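GDP-perosamine synthase (Caulobacter crescentus, PDB 3BN1) catalyses the pyridoxal-phosphate-dependent transfer of an amino group from L-glutamate to GDP-4-keto-6-deoxy-D-mannose, making GDP-perosamine for the O-antigen. Local coordinates at residues R38-V41 against E42-A46; I241-A244 against Q245-V249; Q215-P219 against N220-W224. All coordinates share one frame; numbering follows the deposited sequence.

Contact 1: residues R38-V41 against E42-A46; sequences RFIV and EFEKA
At the edge of the Arg38 guanidinium, close to its plane, sits Glu42 OE1; over one of its faces, offset toward the rim, lies CE1 of Phe39. The Phe39 ring in turn carries Arg38 CG over one face. The guanidinium and carboxylate planes stand 79° apart, and Arg38 NE reaches Glu42 OE1 at 2.7 Å, meeting it from above the carboxylate plane. That salt bridge is joined by a longer, weak bond from Arg38 NH2 to the same oxygen. Glu42 points its CG away from its own carbonyl carbon (chi1 -67°) and runs extended from there, back along the helix to Arg38. This is an i to i+4 pairing in the first turns of helix 38-51, and the backbone follows the same spacing, with Phe43 N bonded to Phe39 O, Glu44 N to Ile40 O and Lys45 N to Val41 O. Arg38 has a second acid, since NH1 bridges to Glu26, and Tyr23 offers it a cation-pi contact. Phe43 swings its ring off the helix (chi1 -173°), against Phe184. Glu44 puts CG 3.2 Å from Ile40 O, while its OE2 is gripped by Arg213, Arg210 and the backbone N of Ala58.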
loop_
_atom_site.group_PDB
_atom_site.type_symbol
_atom_site.label_atom_id
_atom_site.label_comp_id
_atom_site.label_asym_id
_atom_site.label_seq_id
_atom_site.Cartn_x
_atom_site.Cartn_y
_atom_site.Cartn_z
ATOM N N ARG A 38 -15.196 -6.166 10.327
ATOM C CA ARG A 38 -15.207 -5.887 11.770
ATOM C C ARG A 38 -13.858 -5.473 12.366
ATOM O O ARG A 38 -13.734 -4.496 13.121
ATOM C CB ARG A 38 -15.774 -7.086 12.587
ATOM C CG ARG A 38 -14.714 -7.885 13.447
ATOM C CD ARG A 38 -15.166 -9.041 14.429
ATOM N NE ARG A 38 -14.314 -9.032 15.636
ATOM C CZ ARG A 38 -14.136 -10.033 16.507
ATOM N NH1 ARG A 38 -14.776 -11.179 16.343
ATOM N NH2 ARG A 38 -13.318 -9.907 17.560
ATOM N N PHE A 39 -12.849 -6.280 12.106
ATOM C CA PHE A 39 -11.552 -5.991 12.716
ATOM C C PHE A 39 -11.045 -4.584 12.410
ATOM O O PHE A 39 -10.486 -3.903 13.288
ATOM C CB PHE A 39 -10.578 -7.084 12.315
ATOM C CG PHE A 39 -10.936 -8.433 12.890
ATOM C CD1 PHE A 39 -10.974 -8.641 14.276
ATOM C CD2 PHE A 39 -11.198 -9.509 12.074
ATOM C CE1 PHE A 39 -11.239 -9.888 14.809
ATOM C CE2 PHE A 39 -11.472 -10.750 12.607
ATOM C CZ PHE A 39 -11.507 -10.936 13.974
ATOM N N ILE A 40 -11.218 -4.148 11.162
ATOM C CA ILE A 40 -10.773 -2.796 10.793
ATOM C C ILE A 40 -11.376 -1.717 11.734
ATOM O O ILE A 40 -10.687 -0.864 12.363
ATOM C CB ILE A 40 -10.992 -2.508 9.262
ATOM C CG1 ILE A 40 -10.518 -3.688 8.420
ATOM C CG2 ILE A 40 -10.246 -1.249 8.867
ATOM C CD1 ILE A 40 -10.572 -3.450 6.909
ATOM N N VAL A 41 -12.693 -1.742 11.840
ATOM C CA VAL A 41 -13.345 -0.760 12.673
ATOM C C VAL A 41 -12.949 -0.979 14.168
ATOM O O VAL A 41 -12.759 -0.014 14.926
ATOM C CB VAL A 41 -14.866 -0.879 12.417
ATOM C CG1 VAL A 41 -15.395 -2.167 13.038
ATOM C CG2 VAL A 41 -15.615 0.369 12.849
ATOM N N GLU A 42 -12.880 -2.245 14.592
ATOM C CA GLU A 42 -12.523 -2.525 15.986
ATOM C C GLU A 42 -11.117 -2.075 16.315
ATOM O O GLU A 42 -10.870 -1.437 17.336
ATOM C CB GLU A 42 -12.675 -3.989 16.357
ATOM C CG GLU A 42 -14.114 -4.437 16.352
ATOM C CD GLU A 42 -14.280 -5.847 16.892
ATOM O OE1 GLU A 42 -13.375 -6.671 16.650
ATOM O OE2 GLU A 42 -15.307 -6.119 17.553
ATOM N N PHE A 43 -10.207 -2.416 15.428
ATOM C CA PHE A 43 -8.825 -2.013 15.610
ATOM C C PHE A 43 -8.705 -0.487 15.599
ATOM O O PHE A 43 -8.081 0.114 16.499
ATOM C CB PHE A 43 -7.993 -2.619 14.459
ATOM C CG PHE A 43 -6.507 -2.421 14.623
ATOM C CD1 PHE A 43 -5.934 -2.317 15.907
ATOM C CD2 PHE A 43 -5.677 -2.296 13.493
ATOM C CE1 PHE A 43 -4.542 -2.146 16.057
ATOM C CE2 PHE A 43 -4.268 -2.088 13.650
ATOM C CZ PHE A 43 -3.707 -2.016 14.925
ATOM N N GLU A 44 -9.386 0.182 14.671
ATOM C CA GLU A 44 -9.278 1.625 14.691
ATOM C C GLU A 44 -9.837 2.161 15.994
ATOM O O GLU A 44 -9.274 3.064 16.585
ATOM C CB GLU A 44 -9.967 2.309 13.479
ATOM C CG GLU A 44 -9.299 1.998 12.078
ATOM C CD GLU A 44 -10.046 2.611 10.904
ATOM O OE1 GLU A 44 -11.292 2.728 11.044
ATOM O OE2 GLU A 44 -9.411 2.976 9.867
ATOM N N LYS A 45 -10.963 1.599 16.412
ATOM C CA LYS A 45 -11.594 2.034 17.646
ATOM C C LYS A 45 -10.662 1.898 18.846
ATOM O O LYS A 45 -10.442 2.831 19.606
ATOM C CB LYS A 45 -12.831 1.174 17.881
ATOM C CG LYS A 45 -14.030 1.972 18.371
ATOM C CD LYS A 45 -14.707 1.306 19.574
ATOM C CE LYS A 45 -14.071 1.696 20.918
ATOM N NZ LYS A 45 -15.032 2.293 21.900
ATOM N N ALA A 46 -10.220 0.679 19.078
ATOM C CA ALA A 46 -9.327 0.402 20.204
ATOM C C ALA A 46 -8.074 1.256 20.135
ATOM O O ALA A 46 -7.468 1.608 21.146
ATOM C CB ALA A 46 -8.892 -1.067 20.116
#

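Contact 2: residues I241-A244 against Q245-V249; sequences IGLA and QLERV
Gln245 packs back onto Ile241: the two side chains lie side by side, pointing the same way, with Gln245 CG 4.1 Å from Ile241 CG2, and Gln245 N bonds to Ile241 O at 2.8 Å. A bend at chi2 (-86°) turns the amide off the helix, where NE2 meets Glu20 and the carbonyl of Arg15 and OE1 accepts from Thr191 N. Leu246 continues the alpha-helical pattern through N to Gly242 O, and its side chain packs on Ala46 and Tyr50 of helix 38-51. Glu247 gives the last of these i to i+4 bonds, N to Leu243 O at 2.9 Å. Its CG sits opposite its own carbonyl carbon (chi1 -65°), and the extended chain runs back along the preceding turn, so that OE1 lies 3.4 Å from Ala244 CA. One water donates to Ala244 O at 2.8 Å. At Arg248 the helix has ended: its N is 3.7 Å from Ala244 O and bonds instead to Gln245 O at 3.0 Å, while NE pairs with Asp17. Arg248 is also the N-cap position of helix 249-266, whose first residue, Val249, bonds through N to Leu246 O. The chemistry is that of a helix C-terminus: Ala244 O, its usual amide partner turned aside, accepts from a water in its place, and that water probably links it to Glu247 OE1, though the second link is modelled too short to be sure.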
loop_
_atom_site.group_PDB
_atom_site.type_symbol
_atom_site.label_atom_id
_atom_site.label_comp_id
_atom_site.label_asym_id
_atom_site.label_seq_id
_atom_site.Cartn_x
_atom_site.Cartn_y
_atom_site.Cartn_z
ATOM N N ILE A 241 -4.904 -9.094 13.131
ATOM C CA ILE A 241 -3.636 -9.273 13.820
ATOM C C ILE A 241 -3.366 -8.049 14.687
ATOM O O ILE A 241 -2.946 -8.114 15.884
ATOM C CB ILE A 241 -2.445 -9.493 12.848
ATOM C CG1 ILE A 241 -2.671 -10.766 11.989
ATOM C CG2 ILE A 241 -1.131 -9.561 13.738
ATOM C CD1 ILE A 241 -1.651 -11.075 10.847
ATOM N N GLY A 242 -3.600 -6.894 14.086
ATOM C CA GLY A 242 -3.383 -5.696 14.867
ATOM C C GLY A 242 -4.191 -5.594 16.188
ATOM O O GLY A 242 -3.791 -4.996 17.200
ATOM N N LEU A 243 -5.406 -6.066 16.130
ATOM C CA LEU A 243 -6.265 -5.919 17.267
ATOM C C LEU A 243 -5.779 -6.863 18.339
ATOM O O LEU A 243 -5.680 -6.519 19.534
ATOM C CB LEU A 243 -7.663 -6.313 16.774
ATOM C CG LEU A 243 -8.667 -6.146 17.920
ATOM C CD1 LEU A 243 -8.605 -4.776 18.620
ATOM C CD2 LEU A 243 -10.125 -6.556 17.571
ATOM N N ALA A 244 -5.468 -8.081 17.913
ATOM C CA ALA A 244 -4.948 -9.065 18.879
ATOM C C ALA A 244 -3.629 -8.562 19.500
ATOM O O ALA A 244 -3.351 -8.777 20.685
ATOM C CB ALA A 244 -4.769 -10.418 18.208
ATOM N N GLN A 245 -2.805 -7.872 18.717
ATOM C CA GLN A 245 -1.538 -7.352 19.267
ATOM C C GLN A 245 -1.855 -6.291 20.293
ATOM O O GLN A 245 -1.213 -6.243 21.344
ATOM C CB GLN A 245 -0.713 -6.678 18.172
ATOM C CG GLN A 245 -0.103 -7.685 17.243
ATOM C CD GLN A 245 1.243 -8.197 17.785
ATOM O OE1 GLN A 245 2.266 -7.499 17.732
ATOM N NE2 GLN A 245 1.218 -9.402 18.366
ATOM N N LEU A 246 -2.791 -5.405 19.935
ATOM C CA LEU A 246 -3.111 -4.306 20.837
ATOM C C LEU A 246 -3.703 -4.762 22.155
ATOM O O LEU A 246 -3.464 -4.127 23.175
ATOM C CB LEU A 246 -3.963 -3.212 20.187
ATOM C CG LEU A 246 -4.426 -1.874 20.798
ATOM C CD1 LEU A 246 -3.358 -0.907 21.306
ATOM C CD2 LEU A 246 -5.404 -1.120 19.868
ATOM N N GLU A 247 -4.499 -5.830 22.117
ATOM C CA GLU A 247 -5.058 -6.399 23.345
ATOM C C GLU A 247 -3.962 -6.778 24.323
ATOM O O GLU A 247 -4.193 -6.928 25.516
ATOM C CB GLU A 247 -5.829 -7.673 23.024
ATOM C CG GLU A 247 -7.062 -7.477 22.171
ATOM C CD GLU A 247 -7.639 -8.813 21.680
ATOM O OE1 GLU A 247 -6.888 -9.813 21.604
ATOM O OE2 GLU A 247 -8.842 -8.858 21.324
ATOM N N ARG A 248 -2.757 -6.976 23.834
ATOM C CA ARG A 248 -1.721 -7.401 24.741
ATOM C C ARG A 248 -0.613 -6.383 24.767
ATOM O O ARG A 248 0.498 -6.718 25.132
ATOM C CB ARG A 248 -1.227 -8.778 24.303
ATOM C CG ARG A 248 -2.087 -9.925 24.926
ATOM C CD ARG A 248 -1.611 -11.304 24.560
ATOM N NE ARG A 248 -0.279 -11.579 25.086
ATOM C CZ ARG A 248 -0.044 -11.878 26.357
ATOM N NH1 ARG A 248 1.199 -12.107 26.758
ATOM N NH2 ARG A 248 -1.062 -11.932 27.213
ATOM N N VAL A 249 -0.933 -5.151 24.399
ATOM C CA VAL A 249 0.077 -4.103 24.305
ATOM C C VAL A 249 0.848 -3.920 25.607
ATOM O O VAL A 249 2.081 -3.839 25.626
ATOM C CB VAL A 249 -0.500 -2.746 23.834
ATOM C CG1 VAL A 249 -1.258 -2.061 24.966
ATOM C CG2 VAL A 249 0.631 -1.819 23.399
HETATM O O HOH W 1 -4.741 -10.946 21.766
#

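Contact 3: residues Q215-P219 against N220-W224; sequences QGMDP and NRRYW. With ACT (acetate ion), chain E.
Asp218 and Trp224 close this surface loop, Asp218 N donating to Trp224 O at 2.8 Å. Between them the chain makes two consecutive beta turns, type I from Asp218 to Arg221 and type II from Arg221 to Trp224, in the connection between helices 203-213 and 236-247. The first turn is held by Arg221 N to Asp218 O (3.0 Å); the second by Trp224 N to Arg221 O. Asp218 OD1 receives Asn220 N in what looks like an Asx turn, although the exact place of that N is doubtful. A water that accepts from Asn220 ND2 also appears to donate to Asp218 OD1, in a link modelled short. Tyr223 N has Met217 SD as its acceptor, 3.2 Å away in a weak but straight bond (165°). With CG trans to its backbone N (chi1 -170°), Met217 runs alongside the second turn, CG near Trp224 O, and its methyl comes over one face of the Arg222 guanidinium. Tyr223 makes a cation-pi contact with Arg317 of the second subunit. At the loop's start, Gln215 NE2 has two acceptors: Thr63 OG1 of the second subunit and an acetate, probably from the crystallisation liquor, whose O lies 3.1 Å from Gln215 NE2.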
loop_
_atom_site.group_PDB
_atom_site.type_symbol
_atom_site.label_atom_id
_atom_site.label_comp_id
_atom_site.label_asym_id
_atom_site.label_seq_id
_atom_site.Cartn_x
_atom_site.Cartn_y
_atom_site.Cartn_z
ATOM N N GLN A 215 -9.447 5.364 -2.331
ATOM C CA GLN A 215 -9.372 5.688 -3.752
ATOM C C GLN A 215 -10.052 6.988 -4.093
ATOM O O GLN A 215 -10.365 7.184 -5.248
ATOM C CB GLN A 215 -9.916 4.586 -4.633
ATOM C CG GLN A 215 -9.151 3.248 -4.479
ATOM C CD GLN A 215 -7.990 3.101 -5.428
ATOM O OE1 GLN A 215 -7.381 4.106 -5.795
ATOM N NE2 GLN A 215 -7.779 1.890 -5.970
ATOM N N GLY A 216 -10.259 7.898 -3.137
ATOM C CA GLY A 216 -10.894 9.185 -3.503
ATOM C C GLY A 216 -12.415 9.041 -3.861
ATOM O O GLY A 216 -13.008 9.968 -4.418
ATOM N N MET A 217 -13.063 7.929 -3.468
ATOM C CA MET A 217 -14.505 7.730 -3.764
ATOM C C MET A 217 -15.408 8.320 -2.719
ATOM O O MET A 217 -15.193 8.210 -1.526
ATOM C CB MET A 217 -14.847 6.251 -3.912
ATOM C CG MET A 217 -16.225 5.990 -4.449
ATOM S SD MET A 217 -16.577 4.239 -4.717
ATOM C CE MET A 217 -16.962 3.760 -3.063
ATOM N N ASP A 218 -16.472 8.930 -3.167
ATOM C CA ASP A 218 -17.320 9.599 -2.206
ATOM C C ASP A 218 -17.999 8.595 -1.303
ATOM O O ASP A 218 -18.705 7.723 -1.793
ATOM C CB ASP A 218 -18.333 10.411 -3.050
ATOM C CG ASP A 218 -19.276 11.259 -2.230
ATOM O OD1 ASP A 218 -19.427 11.008 -1.025
ATOM O OD2 ASP A 218 -19.879 12.168 -2.823
ATOM N N PRO A 219 -17.810 8.660 0.015
ATOM C CA PRO A 219 -18.468 7.645 0.853
ATOM C C PRO A 219 -19.967 7.724 0.707
ATOM O O PRO A 219 -20.673 6.848 1.199
ATOM C CB PRO A 219 -18.197 8.084 2.298
ATOM C CG PRO A 219 -17.771 9.560 2.184
ATOM C CD PRO A 219 -17.151 9.727 0.809
ATOM N N ASN A 220 -20.440 8.819 0.115
ATOM C CA ASN A 220 -21.866 9.016 -0.064
ATOM C C ASN A 220 -22.371 8.842 -1.476
ATOM O O ASN A 220 -23.511 9.096 -1.739
ATOM C CB ASN A 220 -22.302 10.369 0.477
ATOM C CG ASN A 220 -22.486 10.347 1.983
ATOM O OD1 ASN A 220 -23.382 9.672 2.504
ATOM N ND2 ASN A 220 -21.616 11.060 2.695
ATOM N N ARG A 221 -21.531 8.467 -2.423
ATOM C CA ARG A 221 -22.033 8.329 -3.766
ATOM C C ARG A 221 -21.056 7.345 -4.335
ATOM O O ARG A 221 -20.009 7.723 -4.864
ATOM C CB ARG A 221 -21.998 9.625 -4.558
ATOM C CG ARG A 221 -22.355 9.394 -6.040
ATOM C CD ARG A 221 -23.343 10.328 -6.770
ATOM N NE ARG A 221 -22.829 11.663 -7.083
ATOM C CZ ARG A 221 -22.768 12.242 -8.290
ATOM N NH1 ARG A 221 -23.130 11.612 -9.412
ATOM N NH2 ARG A 221 -22.293 13.490 -8.368
ATOM N N ARG A 222 -21.383 6.076 -4.130
ATOM C CA ARG A 222 -20.519 5.017 -4.607
ATOM C C ARG A 222 -20.288 5.214 -6.103
ATOM O O ARG A 222 -21.210 5.613 -6.829
ATOM C CB ARG A 222 -21.191 3.668 -4.370
ATOM C CG ARG A 222 -20.294 2.429 -4.401
ATOM C CD ARG A 222 -21.071 1.162 -3.993
ATOM N NE ARG A 222 -20.192 0.144 -3.458
ATOM C CZ ARG A 222 -18.995 -0.166 -3.951
ATOM N NH1 ARG A 222 -18.487 0.469 -5.001
ATOM N NH2 ARG A 222 -18.287 -1.127 -3.377
ATOM N N TYR A 223 -19.079 4.882 -6.559
ATOM C CA TYR A 223 -18.689 4.955 -7.983
ATOM C C TYR A 223 -18.330 6.368 -8.503
ATOM O O TYR A 223 -17.976 6.551 -9.683
ATOM C CB TYR A 223 -19.744 4.259 -8.870
ATOM C CG TYR A 223 -20.132 2.913 -8.351
ATOM C CD1 TYR A 223 -19.163 1.940 -8.088
ATOM C CD2 TYR A 223 -21.462 2.580 -8.178
ATOM C CE1 TYR A 223 -19.516 0.703 -7.578
ATOM C CE2 TYR A 223 -21.809 1.306 -7.710
ATOM C CZ TYR A 223 -20.851 0.398 -7.372
ATOM O OH TYR A 223 -21.272 -0.833 -6.901
ATOM N N TRP A 224 -18.502 7.350 -7.618
ATOM C CA TRP A 224 -18.197 8.754 -7.855
ATOM C C TRP A 224 -16.912 9.161 -7.114
ATOM O O TRP A 224 -16.687 8.819 -5.961
ATOM C CB TRP A 224 -19.363 9.661 -7.508
ATOM C CG TRP A 224 -19.204 10.997 -8.155
ATOM C CD1 TRP A 224 -18.750 12.133 -7.542
ATOM C CD2 TRP A 224 -19.403 11.336 -9.552
ATOM N NE1 TRP A 224 -18.743 13.160 -8.452
ATOM C CE2 TRP A 224 -19.140 12.700 -9.686
ATOM C CE3 TRP A 224 -19.782 10.616 -10.686
ATOM C CZ2 TRP A 224 -19.266 13.368 -10.915
ATOM C CZ3 TRP A 224 -19.930 11.279 -11.888
ATOM C CH2 TRP A 224 -19.641 12.631 -12.004
HETATM C C ACT E . -10.825 -0.536 -5.506
HETATM O O ACT E . -9.568 -0.539 -5.356
HETATM O OXT ACT E . -11.629 0.167 -4.668
HETATM C CH3 ACT E . -11.447 -1.281 -6.654
HETATM O O HOH W 2 -20.266 12.800 0.506
#

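Contacts 1 and 2 belong to two helices packed together, with centres 11 Å apart. Phe43 CE1 approaches Gly242 O to 3.2 Å, and Ala46 CB meets Leu246 CD2 at 3.5 Å, while Tyr23 of helix 20-30 touches both Phe39 and Leu243. Contact 3 stands apart: its nearest atoms are about 12 Å from contact 1 and about 21 Å from contact 2, although its loop leads along the chain into the helix of contact 2. It is also the contact most engaged with the dimer partner. Gln215 packs on Tyr88 of the second subunit; this tyrosine and Arg317 of the second subunit are residues of the 2-oxoglutarate pocket, consistent with the loop lying beside that subunit's pocket.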